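Local coordinates for protein RIF2 (PDB 4BJ1) that regulates telomere length and takes part in transcriptional silencing, interacting with RAP1 and RIF1, at residues 25-34 and 58-67; 13-24 and 232-240. All coordinates share one frame; numbering follows the deposited sequence.

Interaction 1: residues 25-34 and 58-67; sequences YLSISYVPSL and IHQYAGIDRA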
loop_
_atom_site.group_PDB
_atom_site.type_symbol
_atom_site.label_atom_id
_atom_site.label_comp_id
_atom_site.label_asym_id
_atom_site.label_seq_id
_atom_site.Cartn_x
_atom_site.Cartn_y
_atom_site.Cartn_z
ATOM N N TYR A 25 -0.548 -2.936 -8.682
ATOM C CA TYR A 25 0.095 -4.146 -9.189
ATOM C C TYR A 25 -0.482 -5.381 -8.507
ATOM O O TYR A 25 -0.915 -6.305 -9.198
ATOM C CB TYR A 25 1.599 -4.082 -8.909
ATOM C CG TYR A 25 2.439 -5.219 -9.458
ATOM C CD1 TYR A 25 2.889 -5.200 -10.776
ATOM C CD2 TYR A 25 2.938 -6.216 -8.615
ATOM C CE1 TYR A 25 3.739 -6.192 -11.266
ATOM C CE2 TYR A 25 3.816 -7.195 -9.088
ATOM C CZ TYR A 25 4.201 -7.186 -10.420
ATOM O OH TYR A 25 5.053 -8.143 -10.925
ATOM N N LEU A 26 -0.541 -5.376 -7.161
ATOM C CA LEU A 26 -1.025 -6.527 -6.384
ATOM C C LEU A 26 -2.542 -6.762 -6.429
ATOM O O LEU A 26 -3.029 -7.747 -5.850
ATOM C CB LEU A 26 -0.551 -6.436 -4.930
ATOM C CG LEU A 26 0.933 -6.273 -4.704
ATOM C CD1 LEU A 26 1.200 -5.895 -3.262
ATOM C CD2 LEU A 26 1.718 -7.509 -5.156
ATOM N N SER A 27 -3.281 -5.876 -7.113
ATOM C CA SER A 27 -4.732 -5.940 -7.260
ATOM C C SER A 27 -5.162 -7.160 -8.064
ATOM O O SER A 27 -4.513 -7.513 -9.062
ATOM C CB SER A 27 -5.254 -4.661 -7.904
ATOM O OG SER A 27 -6.596 -4.763 -8.355
ATOM N N ILE A 28 -6.262 -7.797 -7.620
ATOM C CA ILE A 28 -6.905 -8.958 -8.267
ATOM C C ILE A 28 -8.378 -8.618 -8.582
ATOM O O ILE A 28 -9.257 -9.475 -8.530
ATOM C CB ILE A 28 -6.696 -10.301 -7.480
ATOM C CG1 ILE A 28 -7.043 -10.182 -5.995
ATOM C CG2 ILE A 28 -5.266 -10.799 -7.624
ATOM C CD1 ILE A 28 -8.231 -10.856 -5.582
ATOM N N SER A 29 -8.638 -7.337 -8.884
ATOM C CA SER A 29 -9.964 -6.805 -9.185
ATOM C C SER A 29 -10.403 -7.200 -10.587
ATOM O O SER A 29 -11.607 -7.210 -10.862
ATOM C CB SER A 29 -9.978 -5.291 -9.038
ATOM O OG SER A 29 -9.472 -4.877 -7.779
ATOM N N TYR A 30 -9.428 -7.529 -11.479
ATOM C CA TYR A 30 -9.705 -7.986 -12.848
ATOM C C TYR A 30 -10.379 -9.365 -12.818
ATOM O O TYR A 30 -11.117 -9.714 -13.741
ATOM C CB TYR A 30 -8.437 -7.999 -13.724
ATOM C CG TYR A 30 -7.283 -8.835 -13.213
ATOM C CD1 TYR A 30 -7.140 -10.169 -13.589
ATOM C CD2 TYR A 30 -6.283 -8.269 -12.427
ATOM C CE1 TYR A 30 -6.055 -10.934 -13.150
ATOM C CE2 TYR A 30 -5.203 -9.027 -11.969
ATOM C CZ TYR A 30 -5.086 -10.357 -12.343
ATOM O OH TYR A 30 -4.011 -11.093 -11.902
ATOM N N VAL A 31 -10.156 -10.121 -11.725
ATOM C CA VAL A 31 -10.745 -11.426 -11.473
ATOM C C VAL A 31 -11.587 -11.356 -10.141
ATOM O O VAL A 31 -11.165 -11.855 -9.092
ATOM C CB VAL A 31 -9.680 -12.557 -11.570
ATOM C CG1 VAL A 31 -8.497 -12.352 -10.617
ATOM C CG2 VAL A 31 -10.304 -13.932 -11.420
ATOM N N PRO A 32 -12.785 -10.697 -10.166
ATOM C CA PRO A 32 -13.592 -10.582 -8.931
ATOM C C PRO A 32 -14.030 -11.917 -8.344
ATOM O O PRO A 32 -14.233 -12.021 -7.136
ATOM C CB PRO A 32 -14.795 -9.745 -9.371
ATOM C CG PRO A 32 -14.879 -9.949 -10.832
ATOM C CD PRO A 32 -13.471 -10.040 -11.299
ATOM N N SER A 33 -14.154 -12.936 -9.208
ATOM C CA SER A 33 -14.509 -14.305 -8.862
ATOM C C SER A 33 -13.480 -14.923 -7.918
ATOM O O SER A 33 -13.853 -15.780 -7.119
ATOM C CB SER A 33 -14.639 -15.153 -10.123
ATOM O OG SER A 33 -13.627 -14.859 -11.073
ATOM N N LEU A 34 -12.200 -14.472 -7.987
ATOM C CA LEU A 34 -11.107 -14.986 -7.153
ATOM C C LEU A 34 -11.226 -14.603 -5.682
ATOM O O LEU A 34 -11.103 -15.477 -4.824
ATOM C CB LEU A 34 -9.724 -14.586 -7.715
ATOM C CG LEU A 34 -8.490 -14.952 -6.880
ATOM C CD1 LEU A 34 -8.257 -16.455 -6.847
ATOM C CD2 LEU A 34 -7.275 -14.219 -7.378
ATOM N N ILE A 58 4.454 -13.509 -13.013
ATOM C CA ILE A 58 4.856 -13.217 -11.650
ATOM C C ILE A 58 3.895 -12.196 -11.014
ATOM O O ILE A 58 3.571 -12.333 -9.835
ATOM C CB ILE A 58 6.357 -12.850 -11.543
ATOM C CG1 ILE A 58 6.843 -13.040 -10.117
ATOM C CG2 ILE A 58 6.694 -11.477 -12.118
ATOM C CD1 ILE A 58 6.610 -14.417 -9.717
ATOM N N HIS A 59 3.361 -11.264 -11.842
ATOM C CA HIS A 59 2.358 -10.271 -11.474
ATOM C C HIS A 59 1.138 -10.937 -10.862
ATOM O O HIS A 59 0.622 -10.446 -9.854
ATOM C CB HIS A 59 1.936 -9.461 -12.710
ATOM C CG HIS A 59 0.682 -8.671 -12.513
ATOM N ND1 HIS A 59 -0.442 -8.914 -13.263
ATOM C CD2 HIS A 59 0.402 -7.698 -11.617
ATOM C CE1 HIS A 59 -1.358 -8.072 -12.822
ATOM N NE2 HIS A 59 -0.898 -7.331 -11.822
ATOM N N GLN A 60 0.665 -12.029 -11.485
ATOM C CA GLN A 60 -0.508 -12.793 -11.082
ATOM C C GLN A 60 -0.263 -13.503 -9.770
ATOM O O GLN A 60 -1.102 -13.423 -8.884
ATOM C CB GLN A 60 -0.884 -13.825 -12.153
ATOM C CG GLN A 60 -1.193 -13.220 -13.501
ATOM C CD GLN A 60 -1.558 -14.270 -14.497
ATOM O OE1 GLN A 60 -0.734 -15.083 -14.899
ATOM N NE2 GLN A 60 -2.800 -14.255 -14.930
ATOM N N TYR A 61 0.869 -14.220 -9.658
ATOM C CA TYR A 61 1.300 -14.946 -8.472
ATOM C C TYR A 61 1.335 -14.010 -7.260
ATOM O O TYR A 61 0.719 -14.335 -6.232
ATOM C CB TYR A 61 2.682 -15.559 -8.726
ATOM C CG TYR A 61 3.293 -16.266 -7.537
ATOM C CD1 TYR A 61 2.521 -17.097 -6.715
ATOM C CD2 TYR A 61 4.656 -16.165 -7.267
ATOM C CE1 TYR A 61 3.071 -17.728 -5.604
ATOM C CE2 TYR A 61 5.230 -16.842 -6.195
ATOM C CZ TYR A 61 4.430 -17.610 -5.358
ATOM O OH TYR A 61 4.986 -18.232 -4.272
ATOM N N ALA A 62 2.013 -12.829 -7.390
ATOM C CA ALA A 62 2.107 -11.819 -6.331
ATOM C C ALA A 62 0.690 -11.373 -5.881
ATOM O O ALA A 62 0.424 -11.281 -4.677
ATOM C CB ALA A 62 2.934 -10.639 -6.804
ATOM N N GLY A 63 -0.214 -11.201 -6.851
ATOM C CA GLY A 63 -1.597 -10.808 -6.618
ATOM C C GLY A 63 -2.394 -11.842 -5.855
ATOM O O GLY A 63 -3.137 -11.490 -4.941
ATOM N N ILE A 64 -2.261 -13.114 -6.235
ATOM C CA ILE A 64 -2.970 -14.236 -5.617
ATOM C C ILE A 64 -2.447 -14.380 -4.216
ATOM O O ILE A 64 -3.229 -14.523 -3.268
ATOM C CB ILE A 64 -2.805 -15.579 -6.418
ATOM C CG1 ILE A 64 -3.427 -15.477 -7.820
ATOM C CG2 ILE A 64 -3.435 -16.742 -5.660
ATOM C CD1 ILE A 64 -2.714 -16.203 -8.816
ATOM N N ASP A 65 -1.104 -14.343 -4.092
ATOM C CA ASP A 65 -0.439 -14.496 -2.817
ATOM C C ASP A 65 -0.915 -13.462 -1.800
ATOM O O ASP A 65 -1.386 -13.884 -0.742
ATOM C CB ASP A 65 1.078 -14.535 -2.962
ATOM C CG ASP A 65 1.728 -15.217 -1.779
ATOM O OD1 ASP A 65 1.272 -16.345 -1.403
ATOM O OD2 ASP A 65 2.663 -14.636 -1.218
ATOM N N ARG A 66 -0.895 -12.140 -2.149
ATOM C CA ARG A 66 -1.384 -11.086 -1.272
ATOM C C ARG A 66 -2.847 -11.330 -0.867
ATOM O O ARG A 66 -3.178 -11.195 0.308
ATOM C CB ARG A 66 -1.218 -9.694 -1.916
ATOM C CG ARG A 66 -1.808 -8.518 -1.098
ATOM C CD ARG A 66 -1.310 -8.467 0.344
ATOM N NE ARG A 66 0.053 -7.957 0.401
ATOM C CZ ARG A 66 0.370 -6.770 0.897
ATOM N NH1 ARG A 66 -0.568 -5.992 1.417
ATOM N NH2 ARG A 66 1.635 -6.363 0.906
ATOM N N ALA A 67 -3.708 -11.691 -1.835
ATOM C CA ALA A 67 -5.119 -11.969 -1.596
ATOM C C ALA A 67 -5.286 -13.132 -0.609
ATOM O O ALA A 67 -6.189 -13.087 0.227
ATOM C CB ALA A 67 -5.818 -12.272 -2.914
HETATM O O HOH W 1 -3.181 -5.764 -11.231
#
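H59 turns the edge of its imidazole toward the face of the Y25 ring. The ring planes stand at 62° and the pair is T-shaped. The contact atom is H59 CD2, 3.6 Å from Y25 CD1 and displaced from the ring centre toward the rim. The two side chains slide past each other in opposite directions, and the Y25 phenol runs out past H59 CA and CB. Its hydroxyl goes on to a hydrogen bond with T278 of helix 276-290, and F277 of the same helix stacks on the imidazole.

H59 CG lies anti to the backbone N (chi1 165°), which carries NE2 to the carbonyl of Y25. There H59 NE2 is 2.8 Å from Y25 O. This bond is weak, because the N-H...O angle is bent to 118°. A water in the plane of the imidazole joins the same NE2 to S27 O.

Helix 58-74 follows strand 48-53 of the parallel sheet. This is the place of the P-loop helix in AAA+ proteins. Residues 25-34 span the connection between helix 10-26 and helix 32-42 and pack against helix 58-74.

L26 packs on one side of helix 58-74 with its two methyls: L26 CD2 sits 3.7 Å from A62 CB, and CD1 lies over one face of the R66 guanidinium. The L26 carbonyl receives a CA-H...O contact from G63. Having no side chain, G63 leaves its backbone to I28, whose CG2 is 3.5 Å from G63 O. The other branch of I28, CG1 and CD1, packs on A67 CB.

The Y30 and H59 side chains meet from opposite directions; Y30 CE2 is 4.1 Å from H59 CE1. The Y30 hydroxyl lies beside Q60 CG. Further round the helix, the L34 and I64 side chains cross at about a right angle, with L34 CD2 against I64 CG1. L34 also packs on F216 of strand 213-217.

Interaction 2: residues 13-24 and 232-240; sequences FKSMALQELGTN and KMIKFTFDS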
loop_
_atom_site.group_PDB
_atom_site.type_symbol
_atom_site.label_atom_id
_atom_site.label_comp_id
_atom_site.label_asym_id
_atom_site.label_seq_id
_atom_site.Cartn_x
_atom_site.Cartn_y
_atom_site.Cartn_z
ATOM N N PHE A 13 3.319 13.132 -2.454
ATOM C CA PHE A 13 2.880 12.516 -3.699
ATOM C C PHE A 13 3.684 11.256 -3.937
ATOM O O PHE A 13 3.093 10.191 -4.104
ATOM C CB PHE A 13 3.051 13.479 -4.885
ATOM C CG PHE A 13 2.469 12.924 -6.156
ATOM C CD1 PHE A 13 1.110 13.035 -6.424
ATOM C CD2 PHE A 13 3.259 12.193 -7.044
ATOM C CE1 PHE A 13 0.552 12.438 -7.568
ATOM C CE2 PHE A 13 2.702 11.600 -8.190
ATOM C CZ PHE A 13 1.357 11.739 -8.451
ATOM N N LYS A 14 5.034 11.372 -3.948
ATOM C CA LYS A 14 5.994 10.300 -4.176
ATOM C C LYS A 14 5.642 9.088 -3.339
ATOM O O LYS A 14 5.429 8.015 -3.906
ATOM C CB LYS A 14 7.414 10.794 -3.852
ATOM C CG LYS A 14 8.527 9.779 -4.106
ATOM C CD LYS A 14 9.831 10.508 -4.272
ATOM C CE LYS A 14 11.023 9.632 -4.097
ATOM N NZ LYS A 14 12.236 10.472 -4.013
ATOM N N SER A 15 5.554 9.262 -1.991
ATOM C CA SER A 15 5.277 8.169 -1.071
ATOM C C SER A 15 3.898 7.529 -1.328
ATOM O O SER A 15 3.771 6.299 -1.272
ATOM C CB SER A 15 5.408 8.647 0.368
ATOM O OG SER A 15 4.319 9.480 0.727
ATOM N N MET A 16 2.881 8.360 -1.628
ATOM C CA MET A 16 1.514 7.896 -1.866
ATOM C C MET A 16 1.393 7.185 -3.212
ATOM O O MET A 16 0.637 6.207 -3.334
ATOM C CB MET A 16 0.522 9.061 -1.766
ATOM C CG MET A 16 0.143 9.418 -0.347
ATOM S SD MET A 16 -1.105 10.724 -0.324
ATOM C CE MET A 16 -1.295 10.967 1.393
ATOM N N ALA A 17 2.129 7.688 -4.222
ATOM C CA ALA A 17 2.165 7.132 -5.567
ATOM C C ALA A 17 2.872 5.783 -5.489
ATOM O O ALA A 17 2.376 4.809 -6.046
ATOM C CB ALA A 17 2.889 8.073 -6.525
ATOM N N LEU A 18 3.981 5.700 -4.745
ATOM C CA LEU A 18 4.697 4.447 -4.582
ATOM C C LEU A 18 3.851 3.373 -3.931
ATOM O O LEU A 18 3.757 2.274 -4.488
ATOM C CB LEU A 18 6.015 4.649 -3.871
ATOM C CG LEU A 18 7.118 4.991 -4.847
ATOM C CD1 LEU A 18 8.066 6.011 -4.282
ATOM C CD2 LEU A 18 7.839 3.729 -5.327
ATOM N N GLN A 19 3.118 3.718 -2.851
ATOM C CA GLN A 19 2.195 2.783 -2.206
ATOM C C GLN A 19 1.042 2.389 -3.137
ATOM O O GLN A 19 0.758 1.198 -3.227
ATOM C CB GLN A 19 1.647 3.377 -0.933
ATOM C CG GLN A 19 0.915 2.381 -0.067
ATOM C CD GLN A 19 -0.175 3.086 0.669
ATOM O OE1 GLN A 19 -0.814 3.997 0.146
ATOM N NE2 GLN A 19 -0.395 2.709 1.908
ATOM N N GLU A 20 0.429 3.354 -3.880
ATOM C CA GLU A 20 -0.673 2.998 -4.766
ATOM C C GLU A 20 -0.241 2.152 -5.925
ATOM O O GLU A 20 -0.958 1.220 -6.261
ATOM C CB GLU A 20 -1.504 4.185 -5.246
ATOM C CG GLU A 20 -2.895 3.691 -5.629
ATOM C CD GLU A 20 -4.012 4.658 -5.957
ATOM O OE1 GLU A 20 -3.788 5.881 -5.851
ATOM O OE2 GLU A 20 -5.109 4.191 -6.345
ATOM N N LEU A 21 0.927 2.445 -6.533
ATOM C CA LEU A 21 1.454 1.662 -7.651
ATOM C C LEU A 21 1.678 0.220 -7.142
ATOM O O LEU A 21 1.215 -0.723 -7.787
ATOM C CB LEU A 21 2.727 2.334 -8.215
ATOM C CG LEU A 21 3.329 1.807 -9.533
ATOM C CD1 LEU A 21 2.378 1.988 -10.736
ATOM C CD2 LEU A 21 4.625 2.522 -9.824
ATOM N N GLY A 22 2.213 0.094 -5.917
ATOM C CA GLY A 22 2.378 -1.188 -5.242
ATOM C C GLY A 22 1.063 -1.935 -5.134
ATOM O O GLY A 22 0.928 -3.052 -5.635
ATOM N N THR A 23 0.061 -1.283 -4.556
ATOM C CA THR A 23 -1.315 -1.771 -4.405
ATOM C C THR A 23 -1.969 -2.145 -5.739
ATOM O O THR A 23 -2.559 -3.222 -5.838
ATOM C CB THR A 23 -2.113 -0.723 -3.631
ATOM O OG1 THR A 23 -1.534 -0.637 -2.338
ATOM C CG2 THR A 23 -3.567 -1.061 -3.502
ATOM N N ASN A 24 -1.867 -1.261 -6.741
ATOM C CA ASN A 24 -2.405 -1.450 -8.085
ATOM C C ASN A 24 -1.874 -2.710 -8.719
ATOM O O ASN A 24 -2.676 -3.490 -9.196
ATOM C CB ASN A 24 -2.138 -0.236 -8.981
ATOM C CG ASN A 24 -2.984 0.964 -8.656
ATOM O OD1 ASN A 24 -3.889 0.925 -7.827
ATOM N ND2 ASN A 24 -2.704 2.068 -9.296
ATOM N N LYS A 232 -4.799 1.465 -15.905
ATOM C CA LYS A 232 -5.370 1.580 -14.552
ATOM C C LYS A 232 -4.282 1.577 -13.490
ATOM O O LYS A 232 -4.358 2.349 -12.524
ATOM C CB LYS A 232 -6.407 0.481 -14.269
ATOM C CG LYS A 232 -7.726 0.734 -14.966
ATOM C CD LYS A 232 -8.816 -0.225 -14.546
ATOM C CE LYS A 232 -10.028 -0.063 -15.438
ATOM N NZ LYS A 232 -11.043 -1.122 -15.200
ATOM N N MET A 233 -3.245 0.742 -13.712
ATOM C CA MET A 233 -2.106 0.568 -12.821
ATOM C C MET A 233 -1.378 1.882 -12.527
ATOM O O MET A 233 -0.932 2.074 -11.395
ATOM C CB MET A 233 -1.140 -0.497 -13.375
ATOM C CG MET A 233 -0.209 -1.074 -12.329
ATOM S SD MET A 233 1.010 -2.212 -13.035
ATOM C CE MET A 233 2.408 -1.360 -12.680
ATOM N N ILE A 234 -1.255 2.780 -13.530
ATOM C CA ILE A 234 -0.528 4.033 -13.350
ATOM C C ILE A 234 -1.485 5.242 -13.127
ATOM O O ILE A 234 -1.051 6.394 -13.136
ATOM C CB ILE A 234 0.497 4.238 -14.476
ATOM C CG1 ILE A 234 -0.193 4.371 -15.858
ATOM C CG2 ILE A 234 1.533 3.102 -14.432
ATOM C CD1 ILE A 234 0.726 4.764 -17.044
ATOM N N LYS A 235 -2.778 4.968 -12.869
ATOM C CA LYS A 235 -3.749 6.008 -12.530
ATOM C C LYS A 235 -3.885 5.931 -11.018
ATOM O O LYS A 235 -4.054 4.827 -10.462
ATOM C CB LYS A 235 -5.121 5.795 -13.206
ATOM C CG LYS A 235 -5.126 5.822 -14.740
ATOM C CD LYS A 235 -4.726 7.158 -15.376
ATOM C CE LYS A 235 -4.997 7.137 -16.861
ATOM N NZ LYS A 235 -6.450 7.294 -17.175
ATOM N N PHE A 236 -3.768 7.092 -10.354
ATOM C CA PHE A 236 -3.851 7.149 -8.906
ATOM C C PHE A 236 -5.147 7.775 -8.422
ATOM O O PHE A 236 -5.723 8.641 -9.094
ATOM C CB PHE A 236 -2.624 7.835 -8.308
ATOM C CG PHE A 236 -1.293 7.237 -8.710
ATOM C CD1 PHE A 236 -1.102 5.856 -8.717
ATOM C CD2 PHE A 236 -0.216 8.055 -9.043
ATOM C CE1 PHE A 236 0.129 5.305 -9.095
ATOM C CE2 PHE A 236 1.013 7.508 -9.409
ATOM C CZ PHE A 236 1.176 6.137 -9.434
ATOM N N THR A 237 -5.597 7.326 -7.242
ATOM C CA THR A 237 -6.853 7.734 -6.628
ATOM C C THR A 237 -6.739 8.425 -5.267
ATOM O O THR A 237 -7.777 8.845 -4.724
ATOM C CB THR A 237 -7.807 6.542 -6.525
ATOM O OG1 THR A 237 -7.343 5.647 -5.515
ATOM C CG2 THR A 237 -8.049 5.851 -7.861
ATOM N N PHE A 238 -5.517 8.546 -4.713
ATOM C CA PHE A 238 -5.323 9.215 -3.414
ATOM C C PHE A 238 -5.575 10.731 -3.559
ATOM O O PHE A 238 -5.400 11.234 -4.663
ATOM C CB PHE A 238 -3.931 8.924 -2.835
ATOM C CG PHE A 238 -2.786 9.352 -3.707
ATOM C CD1 PHE A 238 -2.285 10.651 -3.640
ATOM C CD2 PHE A 238 -2.182 8.451 -4.577
ATOM C CE1 PHE A 238 -1.221 11.050 -4.453
ATOM C CE2 PHE A 238 -1.083 8.828 -5.342
ATOM C CZ PHE A 238 -0.626 10.137 -5.300
ATOM N N ASP A 239 -5.963 11.458 -2.484
ATOM C CA ASP A 239 -6.271 12.911 -2.569
ATOM C C ASP A 239 -7.193 13.165 -3.758
ATOM O O ASP A 239 -6.815 13.862 -4.711
ATOM C CB ASP A 239 -5.024 13.832 -2.653
ATOM C CG ASP A 239 -3.913 13.540 -1.673
ATOM O OD1 ASP A 239 -4.219 13.319 -0.485
ATOM O OD2 ASP A 239 -2.720 13.547 -2.097
ATOM N N SER A 240 -8.371 12.510 -3.749
ATOM C CA SER A 240 -9.315 12.697 -4.839
ATOM C C SER A 240 -9.811 14.121 -4.806
ATOM O O SER A 240 -10.030 14.667 -3.720
ATOM C CB SER A 240 -10.457 11.693 -4.769
ATOM O OG SER A 240 -9.952 10.428 -5.173
#
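The F236 ring has A17 CA over one face and I234 O over the centre of the other. F13 CZ and N24 ND2 lie at its edge. The F238 ring takes M16 CB over one face, 3.6 Å from the ring centroid, and has E20 OE1 at its edge, near the ring plane. M16 SD sits obliquely beside F238 as a Met-aromatic contact. F238 in turn points its edge at the face of F13, with planes at 61°, an offset edge-to-face pair.

E20 is extended, with CG anti to the backbone N (chi1 -156°), and its carboxylate reaches T237. E20 OE1 accepts T237 N at 2.7 Å on its syn side, nearly straight at 165°. E20 OE2 takes the T237 OG1 hydroxyl at 2.8 Å, and F238 N adds a weak bond to OE1. An alanine here would leave T237 N and OG1 without this acceptor and is likely to let the 236-238 backbone shift.

N24 ND2 donates to M233 O, 2.7 Å away and in the N24 amide plane. N24 ND2 also donates to K235 O at 3.3 Å.

Residues 234-240 belong to the link between helices 223-233 and 243-257 of the AAA+ lid domain, so the contact packs an N-terminal helix onto the helical lid.

Overall arrangement
Interactions 1 and 2 share helix 10-26. Interaction 2 uses residues 13-24 of it, and interaction 1 starts at the next residue, Y25. Their centres are about 17 Å apart, yet they touch: Y25 N lies 4.1 Å from M233 CG. Interaction 1 is nested within the long chain loop that interaction 2 closes. Together they join the helix to the lid on one hand and to the sheet-bearing ASCE part on the other. Both also border the second subunit. D65 forms a salt bridge with K12 of that subunit, and K12 of this chain pairs with D239. Q19 and T23 exchange hydrogen bonds with T23 and Q19 of the second subunit.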